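Side-chain contacts in peridinin-chlorophyll A protein (Amphidinium carterae, PDB 2C9E), which probably serves as a water-soluble light-harvesting antenna, binding peridinin and chlorophyll a to capture sunlight in the blue-green range: residues Ala180-Lys183 with Phe184-Thr188; Lys194-Trp197 with Gly198-Pro201; Pro291-Ala294 with Asp295-Met298; Ala311-Glu314 with Thr315-Ala318. One frame throughout, in Å; residues are numbered along the deposited sequence.

Contact 1: residues Ala180-Lys183 with Phe184-Thr188; sequences AAKK and FSEAT. With DGD (digalactosyl diacyl glycerol (dgdg)), chain K.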
# COMPACT_ATOMS: atom_id res chain seq x y z
N ALA A 180 -26.61 2.85 -3.41
CA ALA A 180 -25.97 1.99 -4.39
C ALA A 180 -24.85 1.17 -3.74
O ALA A 180 -24.62 0.01 -4.14
CB ALA A 180 -25.41 2.83 -5.55
N ALA A 181 -24.19 1.76 -2.74
CA ALA A 181 -23.10 1.07 -2.04
C ALA A 181 -23.66 -0.08 -1.18
O ALA A 181 -23.06 -1.16 -1.09
CB ALA A 181 -22.31 2.03 -1.19
N LYS A 182 -24.80 0.14 -0.55
CA LYS A 182 -25.37 -0.94 0.23
C LYS A 182 -25.77 -2.12 -0.68
O LYS A 182 -25.64 -3.27 -0.29
CB LYS A 182 -26.61 -0.48 1.02
CG LYS A 182 -27.17 -1.56 1.98
CD LYS A 182 -28.51 -1.10 2.59
CE LYS A 182 -28.83 -1.82 3.91
NZ LYS A 182 -29.98 -1.13 4.65
N LYS A 183 -26.26 -1.85 -1.88
CA LYS A 183 -26.68 -2.98 -2.73
C LYS A 183 -25.42 -3.71 -3.12
O LYS A 183 -25.36 -4.94 -3.11
CB LYS A 183 -27.38 -2.51 -4.00
CG LYS A 183 -28.45 -1.47 -3.80
CD LYS A 183 -29.86 -2.06 -3.90
CE LYS A 183 -30.19 -2.93 -2.69
NZ LYS A 183 -30.54 -2.12 -1.46
N PHE A 184 -24.41 -2.93 -3.51
CA PHE A 184 -23.13 -3.50 -3.90
C PHE A 184 -22.63 -4.33 -2.72
O PHE A 184 -22.20 -5.47 -2.90
CB PHE A 184 -22.15 -2.40 -4.26
CG PHE A 184 -20.76 -2.92 -4.56
CD1 PHE A 184 -20.51 -3.62 -5.74
CD2 PHE A 184 -19.71 -2.70 -3.66
CE1 PHE A 184 -19.23 -4.09 -6.03
CE2 PHE A 184 -18.42 -3.17 -3.93
CZ PHE A 184 -18.17 -3.87 -5.12
N SER A 185 -22.71 -3.79 -1.51
CA SER A 185 -22.26 -4.56 -0.36
C SER A 185 -23.06 -5.83 -0.26
O SER A 185 -22.48 -6.94 -0.17
CB SER A 185 -22.38 -3.76 0.93
OG SER A 185 -21.39 -2.73 0.92
N GLU A 186 -24.38 -5.70 -0.30
CA GLU A 186 -25.23 -6.88 -0.22
C GLU A 186 -24.95 -7.94 -1.29
O GLU A 186 -25.05 -9.14 -1.01
CB GLU A 186 -26.72 -6.48 -0.25
CG GLU A 186 -27.26 -5.86 1.10
CD GLU A 186 -26.72 -6.55 2.40
OE1 GLU A 186 -25.48 -6.58 2.61
OE2 GLU A 186 -27.53 -7.05 3.23
N ALA A 187 -24.59 -7.52 -2.50
CA ALA A 187 -24.34 -8.53 -3.53
C ALA A 187 -22.94 -9.16 -3.48
O ALA A 187 -22.74 -10.30 -3.96
CB ALA A 187 -24.58 -7.93 -4.92
N THR A 188 -21.98 -8.42 -2.91
CA THR A 188 -20.59 -8.90 -2.84
C THR A 188 -20.27 -9.65 -1.54
O THR A 188 -19.42 -10.54 -1.56
CB THR A 188 -19.59 -7.75 -3.05
OG1 THR A 188 -19.89 -6.65 -2.17
CG2 THR A 188 -19.64 -7.28 -4.47
C1A DGD K . -10.06 -4.23 -11.28
C2A DGD K . -9.17 -4.13 -10.03
C3A DGD K . -7.69 -3.89 -10.36
C4A DGD K . -7.41 -2.46 -10.86
C5A DGD K . -5.93 -2.10 -10.76
C6A DGD K . -5.51 -0.97 -9.80
C7A DGD K . -6.23 -0.91 -8.46
C8A DGD K . -5.26 -0.80 -7.25
C9A DGD K . -6.01 -1.10 -5.92
CAA DGD K . -5.92 -2.54 -5.45
CBA DGD K . -5.47 -2.69 -3.95
CCA DGD K . -5.47 -1.37 -3.09
CDA DGD K . -4.03 -0.92 -2.82
CEA DGD K . -3.90 0.19 -1.82
CFA DGD K . -3.65 -0.22 -0.35
CGA DGD K . -3.10 1.02 0.44
CHA DGD K . -2.42 0.66 1.77
CIA DGD K . -1.37 -0.47 1.66
O1A DGD K . -9.62 -4.87 -12.27
C1B DGD K . -14.39 -5.77 -10.95
C2B DGD K . -15.92 -5.73 -10.76
C3B DGD K . -16.41 -6.90 -9.89
C4B DGD K . -17.93 -6.92 -9.72
C5B DGD K . -18.37 -7.92 -8.63
C6B DGD K . -17.87 -9.37 -8.90
C7B DGD K . -17.52 -10.08 -7.60
C8B DGD K . -16.54 -9.27 -6.72
C9B DGD K . -16.53 -9.83 -5.30
CAB DGD K . -15.21 -9.51 -4.53
CBB DGD K . -15.24 -10.05 -3.11
CCB DGD K . -15.76 -9.07 -2.07
CDB DGD K . -15.03 -7.73 -2.06
CEB DGD K . -15.76 -6.67 -2.92
CFB DGD K . -14.70 -5.80 -3.57
CGB DGD K . -15.08 -5.26 -4.85
CHB DGD K . -14.74 -6.17 -5.98
CIB DGD K . -14.94 -5.39 -7.27
O1B DGD K . -13.64 -5.97 -9.96
O1G DGD K . -11.42 -4.18 -11.03
C1G DGD K . -12.29 -4.21 -12.13
C2G DGD K . -12.56 -5.70 -12.40
O2G DGD K . -13.93 -6.08 -12.15
C3G DGD K . -12.24 -6.02 -13.87
O3G DGD K . -13.05 -5.14 -14.67
C1D DGD K . -14.02 -5.80 -15.48
C2D DGD K . -14.90 -4.68 -16.06
O2D DGD K . -15.57 -3.99 -15.00
C3D DGD K . -15.93 -5.32 -17.00
O3D DGD K . -16.73 -4.31 -17.60
C4D DGD K . -15.21 -6.11 -18.10
O4D DGD K . -14.53 -5.22 -18.97
C5D DGD K . -14.18 -7.06 -17.45
O5D DGD K . -14.32 -8.67 -19.15
C6D DGD K . -13.42 -7.78 -18.54
O6D DGD K . -13.26 -6.37 -16.61
C1E DGD K . -14.38 -8.40 -20.56
C2E DGD K . -15.59 -9.14 -21.17
O2E DGD K . -16.79 -8.74 -20.49
C3E DGD K . -15.41 -10.66 -20.96
O3E DGD K . -16.39 -11.36 -21.73
C4E DGD K . -13.96 -11.15 -21.29
O4E DGD K . -13.76 -11.22 -22.71
C5E DGD K . -12.91 -10.19 -20.67
O6E DGD K . -13.13 -8.84 -21.12
C6E DGD K . -11.49 -10.65 -21.02
O5E DGD K . -10.49 -9.85 -20.39

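Contact 2: residues Lys194-Trp197 with Gly198-Pro201; sequences KLDW and GKSP. With PID (peridinin), chain H.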
# COMPACT_ATOMS: atom_id res chain seq x y z
N LYS A 194 -17.08 -16.45 0.90
CA LYS A 194 -16.64 -17.79 0.53
C LYS A 194 -15.12 -17.87 0.27
O LYS A 194 -14.55 -18.94 0.13
CB LYS A 194 -17.43 -18.26 -0.68
CG LYS A 194 -18.95 -18.24 -0.31
CD LYS A 194 -19.81 -18.82 -1.39
CE LYS A 194 -21.26 -18.78 -0.97
NZ LYS A 194 -21.78 -17.40 -0.74
N LEU A 195 -14.43 -16.74 0.28
CA LEU A 195 -12.99 -16.81 -0.02
C LEU A 195 -12.15 -16.85 1.22
O LEU A 195 -12.61 -16.44 2.28
CB LEU A 195 -12.59 -15.60 -0.87
CG LEU A 195 -13.34 -15.46 -2.22
CD1 LEU A 195 -13.10 -14.04 -2.79
CD2 LEU A 195 -12.84 -16.57 -3.20
N ASP A 196 -10.92 -17.33 1.11
CA ASP A 196 -10.01 -17.37 2.24
C ASP A 196 -9.03 -16.22 2.02
O ASP A 196 -8.06 -16.34 1.28
CB ASP A 196 -9.24 -18.68 2.31
CG ASP A 196 -8.41 -18.76 3.58
OD1 ASP A 196 -8.21 -17.71 4.21
OD2 ASP A 196 -7.96 -19.86 3.97
N TRP A 197 -9.26 -15.10 2.71
CA TRP A 197 -8.44 -13.92 2.50
C TRP A 197 -7.05 -14.03 3.06
O TRP A 197 -6.21 -13.14 2.83
CB TRP A 197 -9.17 -12.66 3.02
CG TRP A 197 -10.47 -12.46 2.26
CD1 TRP A 197 -11.62 -13.15 2.43
CD2 TRP A 197 -10.69 -11.58 1.16
NE1 TRP A 197 -12.55 -12.76 1.52
CE2 TRP A 197 -12.01 -11.80 0.72
CE3 TRP A 197 -9.89 -10.62 0.50
CZ2 TRP A 197 -12.56 -11.10 -0.36
CZ3 TRP A 197 -10.45 -9.91 -0.58
CH2 TRP A 197 -11.78 -10.16 -1.00
N GLY A 198 -6.81 -15.10 3.80
CA GLY A 198 -5.49 -15.31 4.35
C GLY A 198 -4.67 -16.21 3.46
O GLY A 198 -3.48 -16.41 3.68
N LYS A 199 -5.32 -16.73 2.43
CA LYS A 199 -4.71 -17.64 1.48
C LYS A 199 -5.36 -17.43 0.10
O LYS A 199 -6.24 -18.19 -0.33
CB LYS A 199 -4.93 -19.08 1.99
CG LYS A 199 -4.18 -20.18 1.29
CD LYS A 199 -4.64 -21.51 1.90
CE LYS A 199 -4.30 -22.75 1.05
NZ LYS A 199 -5.09 -23.95 1.53
N SER A 200 -4.97 -16.36 -0.59
CA SER A 200 -5.55 -16.08 -1.89
C SER A 200 -4.50 -16.34 -2.94
O SER A 200 -3.66 -15.51 -3.23
CB SER A 200 -6.04 -14.64 -1.98
OG SER A 200 -5.15 -13.76 -1.34
N PRO A 201 -4.55 -17.52 -3.52
CA PRO A 201 -3.66 -18.04 -4.56
C PRO A 201 -3.42 -17.14 -5.78
O PRO A 201 -2.28 -16.90 -6.16
CB PRO A 201 -4.28 -19.39 -4.91
CG PRO A 201 -5.77 -19.24 -4.50
CD PRO A 201 -5.62 -18.49 -3.20
C1 PID H . -14.80 -10.63 -15.22
C2 PID H . -15.36 -10.88 -16.63
C3 PID H . -16.68 -10.13 -16.83
C4 PID H . -17.68 -10.57 -15.75
C5 PID H . -17.27 -10.21 -14.32
C6 PID H . -15.76 -10.36 -14.06
C7 PID H . -15.41 -10.71 -12.75
C8 PID H . -14.54 -9.97 -11.94
C9 PID H . -14.17 -10.28 -10.63
C10 PID H . -14.56 -11.36 -9.85
C11 PID H . -13.26 -9.61 -9.92
C12 PID H . -13.06 -10.23 -8.76
C13 PID H . -12.05 -9.89 -7.86
C14 PID H . -11.73 -10.50 -6.64
C15 PID H . -10.64 -10.01 -5.92
C16 PID H . -10.15 -10.53 -4.73
C17 PID H . -9.03 -9.95 -4.13
C18 PID H . -8.43 -10.44 -2.97
C19 PID H . -7.30 -9.84 -2.41
C20 PID H . -6.66 -10.38 -1.29
C21 PID H . -5.52 -9.86 -0.69
C22 PID H . -4.97 -10.59 0.36
C23 PID H . -3.88 -10.33 1.03
C24 PID H . -2.72 -10.23 1.64
C25 PID H . -2.49 -9.46 2.95
C26 PID H . -1.09 -8.83 3.02
C27 PID H . 0.02 -9.81 2.60
C28 PID H . -0.24 -10.19 1.14
C29 PID H . -1.53 -11.00 1.04
C30 PID H . 1.99 -9.26 3.84
C31 PID H . 3.42 -8.71 3.91
CM1 PID H . -13.51 -11.39 -14.94
CM2 PID H . -18.09 -11.15 -13.43
CM3 PID H . -17.68 -8.77 -14.03
CM4 PID H . -12.58 -11.64 -6.08
CM5 PID H . -4.93 -8.50 -1.10
CM6 PID H . -3.55 -8.37 3.10
CM7 PID H . -2.62 -10.47 4.10
CM8 PID H . -1.80 -11.36 -0.42
O1 PID H . -14.97 -9.32 -14.66
O2 PID H . -17.24 -10.58 -18.07
O3 PID H . -15.40 -12.21 -10.14
O4 PID H . -13.87 -11.33 -8.67
O5 PID H . -1.31 -12.19 1.80
O6 PID H . 1.33 -9.23 2.65
O7 PID H . 1.46 -9.74 4.84
O HOH W 1 -9.60 -18.56 -0.94
O HOH W 2 -3.59 -13.68 1.75

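Contact 3: residues Pro291-Ala294 with Asp295-Met298; sequences PGNA and DLQM. With DGD (digalactosyl diacyl glycerol (dgdg)), chain K.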
# COMPACT_ATOMS: atom_id res chain seq x y z
N PRO A 291 0.43 -4.52 -15.59
CA PRO A 291 0.59 -5.65 -16.52
C PRO A 291 -0.18 -6.88 -16.03
O PRO A 291 -0.31 -7.09 -14.83
CB PRO A 291 2.09 -5.85 -16.57
CG PRO A 291 2.52 -5.44 -15.18
CD PRO A 291 1.68 -4.21 -14.88
N GLY A 292 -0.73 -7.65 -16.96
CA GLY A 292 -1.50 -8.85 -16.64
C GLY A 292 -2.77 -8.70 -15.81
O GLY A 292 -3.22 -9.65 -15.23
N ASN A 293 -3.38 -7.53 -15.73
CA ASN A 293 -4.57 -7.42 -14.91
C ASN A 293 -5.79 -8.13 -15.45
O ASN A 293 -6.55 -8.68 -14.67
CB ASN A 293 -4.92 -5.96 -14.64
CG ASN A 293 -6.05 -5.82 -13.64
OD1 ASN A 293 -6.03 -6.44 -12.57
ND2 ASN A 293 -7.06 -4.98 -13.99
N ALA A 294 -5.98 -8.12 -16.77
CA ALA A 294 -7.13 -8.79 -17.36
C ALA A 294 -7.08 -10.26 -17.04
O ALA A 294 -8.10 -10.85 -16.74
CB ALA A 294 -7.15 -8.59 -18.88
N ASP A 295 -5.90 -10.86 -17.13
CA ASP A 295 -5.76 -12.26 -16.85
C ASP A 295 -5.95 -12.53 -15.37
O ASP A 295 -6.40 -13.59 -15.00
CB ASP A 295 -4.38 -12.76 -17.26
CG ASP A 295 -4.22 -12.88 -18.78
OD1 ASP A 295 -5.20 -12.94 -19.52
OD2 ASP A 295 -3.07 -12.93 -19.22
N LEU A 296 -5.55 -11.59 -14.52
CA LEU A 296 -5.75 -11.77 -13.09
C LEU A 296 -7.24 -11.75 -12.78
O LEU A 296 -7.71 -12.58 -12.02
CB LEU A 296 -5.03 -10.70 -12.28
CG LEU A 296 -5.39 -10.65 -10.78
CD1 LEU A 296 -4.90 -11.90 -10.06
CD2 LEU A 296 -4.78 -9.34 -10.13
N GLN A 297 -7.97 -10.80 -13.35
CA GLN A 297 -9.40 -10.74 -13.10
C GLN A 297 -10.16 -11.98 -13.60
O GLN A 297 -11.13 -12.39 -12.94
CB GLN A 297 -10.02 -9.49 -13.70
CG GLN A 297 -9.37 -8.18 -13.21
CD GLN A 297 -9.39 -8.03 -11.68
OE1 GLN A 297 -10.43 -8.13 -11.05
NE2 GLN A 297 -8.22 -7.80 -11.10
N MET A 298 -9.76 -12.57 -14.74
CA MET A 298 -10.42 -13.80 -15.22
C MET A 298 -10.16 -14.91 -14.18
O MET A 298 -11.06 -15.63 -13.80
CB MET A 298 -9.87 -14.30 -16.56
CG MET A 298 -10.54 -13.75 -17.79
SD MET A 298 -12.35 -14.03 -17.82
CE MET A 298 -12.92 -12.51 -18.53
C1A DGD K . -10.06 -4.23 -11.28
C2A DGD K . -9.17 -4.13 -10.03
C3A DGD K . -7.69 -3.89 -10.36
C4A DGD K . -7.41 -2.46 -10.86
C5A DGD K . -5.93 -2.10 -10.76
C6A DGD K . -5.51 -0.97 -9.80
C7A DGD K . -6.23 -0.91 -8.46
C8A DGD K . -5.26 -0.80 -7.25
C9A DGD K . -6.01 -1.10 -5.92
CAA DGD K . -5.92 -2.54 -5.45
CBA DGD K . -5.47 -2.69 -3.95
CCA DGD K . -5.47 -1.37 -3.09
CDA DGD K . -4.03 -0.92 -2.82
CEA DGD K . -3.90 0.19 -1.82
CFA DGD K . -3.65 -0.22 -0.35
CGA DGD K . -3.10 1.02 0.44
CHA DGD K . -2.42 0.66 1.77
CIA DGD K . -1.37 -0.47 1.66
O1A DGD K . -9.62 -4.87 -12.27
C1B DGD K . -14.39 -5.77 -10.95
C2B DGD K . -15.92 -5.73 -10.76
C3B DGD K . -16.41 -6.90 -9.89
C4B DGD K . -17.93 -6.92 -9.72
C5B DGD K . -18.37 -7.92 -8.63
C6B DGD K . -17.87 -9.37 -8.90
C7B DGD K . -17.52 -10.08 -7.60
C8B DGD K . -16.54 -9.27 -6.72
C9B DGD K . -16.53 -9.83 -5.30
CAB DGD K . -15.21 -9.51 -4.53
CBB DGD K . -15.24 -10.05 -3.11
CCB DGD K . -15.76 -9.07 -2.07
CDB DGD K . -15.03 -7.73 -2.06
CEB DGD K . -15.76 -6.67 -2.92
CFB DGD K . -14.70 -5.80 -3.57
CGB DGD K . -15.08 -5.26 -4.85
CHB DGD K . -14.74 -6.17 -5.98
CIB DGD K . -14.94 -5.39 -7.27
O1B DGD K . -13.64 -5.97 -9.96
O1G DGD K . -11.42 -4.18 -11.03
C1G DGD K . -12.29 -4.21 -12.13
C2G DGD K . -12.56 -5.70 -12.40
O2G DGD K . -13.93 -6.08 -12.15
C3G DGD K . -12.24 -6.02 -13.87
O3G DGD K . -13.05 -5.14 -14.67
C1D DGD K . -14.02 -5.80 -15.48
C2D DGD K . -14.90 -4.68 -16.06
O2D DGD K . -15.57 -3.99 -15.00
C3D DGD K . -15.93 -5.32 -17.00
O3D DGD K . -16.73 -4.31 -17.60
C4D DGD K . -15.21 -6.11 -18.10
O4D DGD K . -14.53 -5.22 -18.97
C5D DGD K . -14.18 -7.06 -17.45
O5D DGD K . -14.32 -8.67 -19.15
C6D DGD K . -13.42 -7.78 -18.54
O6D DGD K . -13.26 -6.37 -16.61
C1E DGD K . -14.38 -8.40 -20.56
C2E DGD K . -15.59 -9.14 -21.17
O2E DGD K . -16.79 -8.74 -20.49
C3E DGD K . -15.41 -10.66 -20.96
O3E DGD K . -16.39 -11.36 -21.73
C4E DGD K . -13.96 -11.15 -21.29
O4E DGD K . -13.76 -11.22 -22.71
C5E DGD K . -12.91 -10.19 -20.67
O6E DGD K . -13.13 -8.84 -21.12
C6E DGD K . -11.49 -10.65 -21.02
O5E DGD K . -10.49 -9.85 -20.39

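Contact 4: residues Ala311-Glu314 with Thr315-Ala318; sequences AAYE and TFVA. With DGD (digalactosyl diacyl glycerol (dgdg)), chain K.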
# COMPACT_ATOMS: atom_id res chain seq x y z
N ALA A 311 -24.23 -11.15 -11.21
CA ALA A 311 -25.28 -10.38 -10.53
C ALA A 311 -24.66 -9.20 -9.73
O ALA A 311 -25.24 -8.11 -9.66
CB ALA A 311 -26.04 -11.29 -9.58
N ALA A 312 -23.49 -9.45 -9.16
CA ALA A 312 -22.79 -8.45 -8.39
C ALA A 312 -22.28 -7.34 -9.31
O ALA A 312 -22.36 -6.16 -8.97
CB ALA A 312 -21.63 -9.10 -7.60
N TYR A 313 -21.75 -7.73 -10.47
CA TYR A 313 -21.26 -6.76 -11.44
C TYR A 313 -22.35 -5.74 -11.76
O TYR A 313 -22.07 -4.54 -11.94
CB TYR A 313 -20.85 -7.45 -12.73
CG TYR A 313 -20.39 -6.49 -13.81
CD1 TYR A 313 -19.14 -5.85 -13.72
CD2 TYR A 313 -21.19 -6.21 -14.95
CE1 TYR A 313 -18.71 -4.99 -14.73
CE2 TYR A 313 -20.76 -5.34 -15.94
CZ TYR A 313 -19.53 -4.73 -15.83
OH TYR A 313 -19.06 -3.89 -16.84
N GLU A 314 -23.60 -6.19 -11.84
CA GLU A 314 -24.65 -5.23 -12.11
C GLU A 314 -24.68 -4.21 -10.97
O GLU A 314 -24.73 -3.01 -11.24
CB GLU A 314 -26.02 -5.89 -12.31
CG GLU A 314 -26.08 -6.78 -13.52
CD GLU A 314 -25.60 -6.08 -14.79
OE1 GLU A 314 -26.03 -4.93 -15.03
OE2 GLU A 314 -24.80 -6.67 -15.56
N THR A 315 -24.61 -4.64 -9.71
CA THR A 315 -24.61 -3.64 -8.64
C THR A 315 -23.35 -2.79 -8.76
O THR A 315 -23.40 -1.59 -8.49
CB THR A 315 -24.65 -4.26 -7.20
OG1 THR A 315 -23.49 -5.06 -6.97
CG2 THR A 315 -25.90 -5.12 -7.02
N PHE A 316 -22.23 -3.39 -9.18
CA PHE A 316 -20.97 -2.64 -9.31
C PHE A 316 -21.14 -1.51 -10.35
O PHE A 316 -20.79 -0.37 -10.07
CB PHE A 316 -19.80 -3.57 -9.71
CG PHE A 316 -18.52 -2.85 -10.05
CD1 PHE A 316 -17.74 -2.24 -9.07
CD2 PHE A 316 -18.08 -2.77 -11.40
CE1 PHE A 316 -16.54 -1.56 -9.41
CE2 PHE A 316 -16.92 -2.11 -11.76
CZ PHE A 316 -16.14 -1.51 -10.78
N VAL A 317 -21.70 -1.82 -11.52
CA VAL A 317 -21.95 -0.78 -12.51
C VAL A 317 -22.87 0.30 -11.91
O VAL A 317 -22.63 1.49 -12.07
CB VAL A 317 -22.61 -1.31 -13.85
CG1 VAL A 317 -22.80 -0.13 -14.84
CG2 VAL A 317 -21.72 -2.36 -14.54
N ALA A 318 -23.90 -0.09 -11.20
CA ALA A 318 -24.81 0.89 -10.60
C ALA A 318 -24.09 1.84 -9.65
O ALA A 318 -24.36 3.03 -9.64
CB ALA A 318 -25.97 0.18 -9.87
C1A DGD K . -10.06 -4.23 -11.28
C2A DGD K . -9.17 -4.13 -10.03
C3A DGD K . -7.69 -3.89 -10.36
C4A DGD K . -7.41 -2.46 -10.86
C5A DGD K . -5.93 -2.10 -10.76
C6A DGD K . -5.51 -0.97 -9.80
C7A DGD K . -6.23 -0.91 -8.46
C8A DGD K . -5.26 -0.80 -7.25
C9A DGD K . -6.01 -1.10 -5.92
CAA DGD K . -5.92 -2.54 -5.45
CBA DGD K . -5.47 -2.69 -3.95
CCA DGD K . -5.47 -1.37 -3.09
CDA DGD K . -4.03 -0.92 -2.82
CEA DGD K . -3.90 0.19 -1.82
CFA DGD K . -3.65 -0.22 -0.35
CGA DGD K . -3.10 1.02 0.44
CHA DGD K . -2.42 0.66 1.77
CIA DGD K . -1.37 -0.47 1.66
O1A DGD K . -9.62 -4.87 -12.27
C1B DGD K . -14.39 -5.77 -10.95
C2B DGD K . -15.92 -5.73 -10.76
C3B DGD K . -16.41 -6.90 -9.89
C4B DGD K . -17.93 -6.92 -9.72
C5B DGD K . -18.37 -7.92 -8.63
C6B DGD K . -17.87 -9.37 -8.90
C7B DGD K . -17.52 -10.08 -7.60
C8B DGD K . -16.54 -9.27 -6.72
C9B DGD K . -16.53 -9.83 -5.30
CAB DGD K . -15.21 -9.51 -4.53
CBB DGD K . -15.24 -10.05 -3.11
CCB DGD K . -15.76 -9.07 -2.07
CDB DGD K . -15.03 -7.73 -2.06
CEB DGD K . -15.76 -6.67 -2.92
CFB DGD K . -14.70 -5.80 -3.57
CGB DGD K . -15.08 -5.26 -4.85
CHB DGD K . -14.74 -6.17 -5.98
CIB DGD K . -14.94 -5.39 -7.27
O1B DGD K . -13.64 -5.97 -9.96
O1G DGD K . -11.42 -4.18 -11.03
C1G DGD K . -12.29 -4.21 -12.13
C2G DGD K . -12.56 -5.70 -12.40
O2G DGD K . -13.93 -6.08 -12.15
C3G DGD K . -12.24 -6.02 -13.87
O3G DGD K . -13.05 -5.14 -14.67
C1D DGD K . -14.02 -5.80 -15.48
C2D DGD K . -14.90 -4.68 -16.06
O2D DGD K . -15.57 -3.99 -15.00
C3D DGD K . -15.93 -5.32 -17.00
O3D DGD K . -16.73 -4.31 -17.60
C4D DGD K . -15.21 -6.11 -18.10
O4D DGD K . -14.53 -5.22 -18.97
C5D DGD K . -14.18 -7.06 -17.45
O5D DGD K . -14.32 -8.67 -19.15
C6D DGD K . -13.42 -7.78 -18.54
O6D DGD K . -13.26 -6.37 -16.61
C1E DGD K . -14.38 -8.40 -20.56
C2E DGD K . -15.59 -9.14 -21.17
O2E DGD K . -16.79 -8.74 -20.49
C3E DGD K . -15.41 -10.66 -20.96
O3E DGD K . -16.39 -11.36 -21.73
C4E DGD K . -13.96 -11.15 -21.29
O4E DGD K . -13.76 -11.22 -22.71
C5E DGD K . -12.91 -10.19 -20.67
O6E DGD K . -13.13 -8.84 -21.12
C6E DGD K . -11.49 -10.65 -21.02
O5E DGD K . -10.49 -9.85 -20.39

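Contact 1: residues Ala180-Lys183 with Phe184-Thr188
Ala180 and Ala181 meet Phe184 and Ser185 one turn on in α-helix 176-192, where i to i+4 backbone bonds run unbroken; Glu186 N to Lys182 O is 2.7 Å. The aromatic ring points outward from this ladder: Phe184 has CG anti to its backbone N (chi1 175°), which sends the ring out to the bound galactolipid DGD. It meets the lipid edge-on, with Phe184 CZ 3.4 Å from DGD CGB. Over one face, near the rim, Thr188 CG2 lies 3.6 Å above the plane. The hydroxyl of Thr188 turns back to Phe184 O, which also accepts Thr188 N. A valine at Thr188 has no hydroxyl, and Phe184 O would probably lose the donor that now reaches it from above the carbonyl plane. Ser185 OG is hydrogen-bonded to Asn268 of helix 261-276. On the exposed flank the aliphatic stems of Lys182 and Glu186 approach, CG to CG 4.4 Å, while their charged ends stay apart, Lys182 NZ 6.6 Å from Glu186 OE2.

Contact 2: residues Lys194-Trp197 with Gly198-Pro201
Asp196 grips Gly198 and Lys199 in a type I β-turn that runs from Asp196 to Lys199, just ahead of helix 201-213. Two direct hydrogen bonds close it. Lys199 N donates to Asp196 O at 3.0 Å, and Gly198 N reaches Asp196 OD1, also at 3.0 Å, forming an Asx turn. That amide comes from above the carboxylate plane, 37° out of it; Asp196 CG stands anti to its own N (chi1 -174°), folding the carboxylate back over the turn. An alanine at Asp196 is likely to leave the Gly198 N-H without this acceptor and the turn less firmly pinned. The side chains meet lightly: Asp196 OD2 lies 3.7 Å from Lys199 CB, and the Lys199 chain leads away. Peridinin contacts come from Trp197, its NE1 bonded to Met192 O, and Ser200: Trp197 CZ3 lies 3.2 Å from PID C18, Ser200 OG 3.6 Å from PID C22. Water completes the set: water 2 donates to Trp197 O at 2.9 Å and is 2.7 Å from PID O5.

Contact 3: residues Pro291-Ala294 with Asp295-Met298
Gly292 opens helix 293-302 from its N-cap position, with a positive phi (61°) that suits glycine, and its carbonyl accepts Leu296 N at 3.1 Å as the first of three successive i to i+4 bonds. The next pair, Asn293 and Gln297, is joined twice. Besides the backbone bond, Gln297 NE2 donates to Asn293 OD1 at 3.0 Å, with the two amide planes 50° apart and the donor tilted from the carbonyl plane of Asn293. A bend at chi2 of Gln297 (-56°) folds its amide back along the helix, where the Asn293 side chain extends to meet it. The other end of the Asn293 amide faces the galactolipid: ND2 donates to the ester carbonyl DGD O1A at 3.1 Å, in a nearly straight bond, and is also bonded to Leu287 O. Gln297 CD rests 3.2 Å from the same DGD O1A, and Gln297 NE2 is also hydrogen-bonded to chlorophyll a. The next residue, Met298, reaches the sugar end of the lipid, its CE 3.2 Å from DGD C5E. With its OD1 accepting and its ND2 donating, the Asn293 amide has its flip orientation fixed, and the linked amides set polar groups against both the lipid ester and the chlorophyll.

Contact 4: residues Ala311-Glu314 with Thr315-Ala318
With chi1 at 177° the Tyr313 ring points away from its own amide nitrogen and lies along the helix toward Val317, whose CG2 sits beside its own backbone N and turns back to meet it. The methyl comes over one face of the phenol ring in a CH-π contact, Val317 CG2 3.7 Å from the ring centroid and displaced toward the rim, closest to CE2. Phe316, extended by a similar torsion (chi1 172°), crosses Tyr313 obliquely, with its CD2 4.0 Å from Tyr313 CD1. Both rings look to the bound galactolipid. Tyr313 OH and DGD O3D share a very short hydrogen bond of 2.5 Å, and DGD O2D lies at the ring edge, in its plane. Phe316 turns a face to an acyl chain, DGD C2B standing 3.7 Å above it. Ala312 CB adds a further touch on the same chain, 3.6 Å from DGD C5B. On another flank, the carbonyl of Ala312 accepts both Phe316 N and the hydroxyl of Thr315; Thr315 OG1 lies in the carbonyl plane, on a lone pair of Ala312 O, at 2.5 Å. The arrangement is an α-helical i to i+3 and i to i+4 cluster in helix 306-324, forming one wall of the lipid pocket: tyrosine to the sugar, phenylalanine and alanine to the acyl chain.

From the N terminus the four contacts follow in series; none nests or crosses, and each joins neighbours in sequence without closing a long loop. Contact 1 lies within helix 176-192, contact 2 in the loop leading on to helix 201-213, contact 3 at the start of helix 293-302 and contact 4 within helix 306-324. Contacts 1 and 4, far apart in sequence, have centres about 8 Å apart: Phe184 and Ala187 pack on Thr315, and Phe184 CD1 lies 3.7 Å from Phe316 CA, tying helices 176-192 and 306-324 together. Contacts 1, 3 and 4 border one galactolipid, which Trp197 of contact 2 also touches; contact 2 meets peridinin through Trp197 and Ser200.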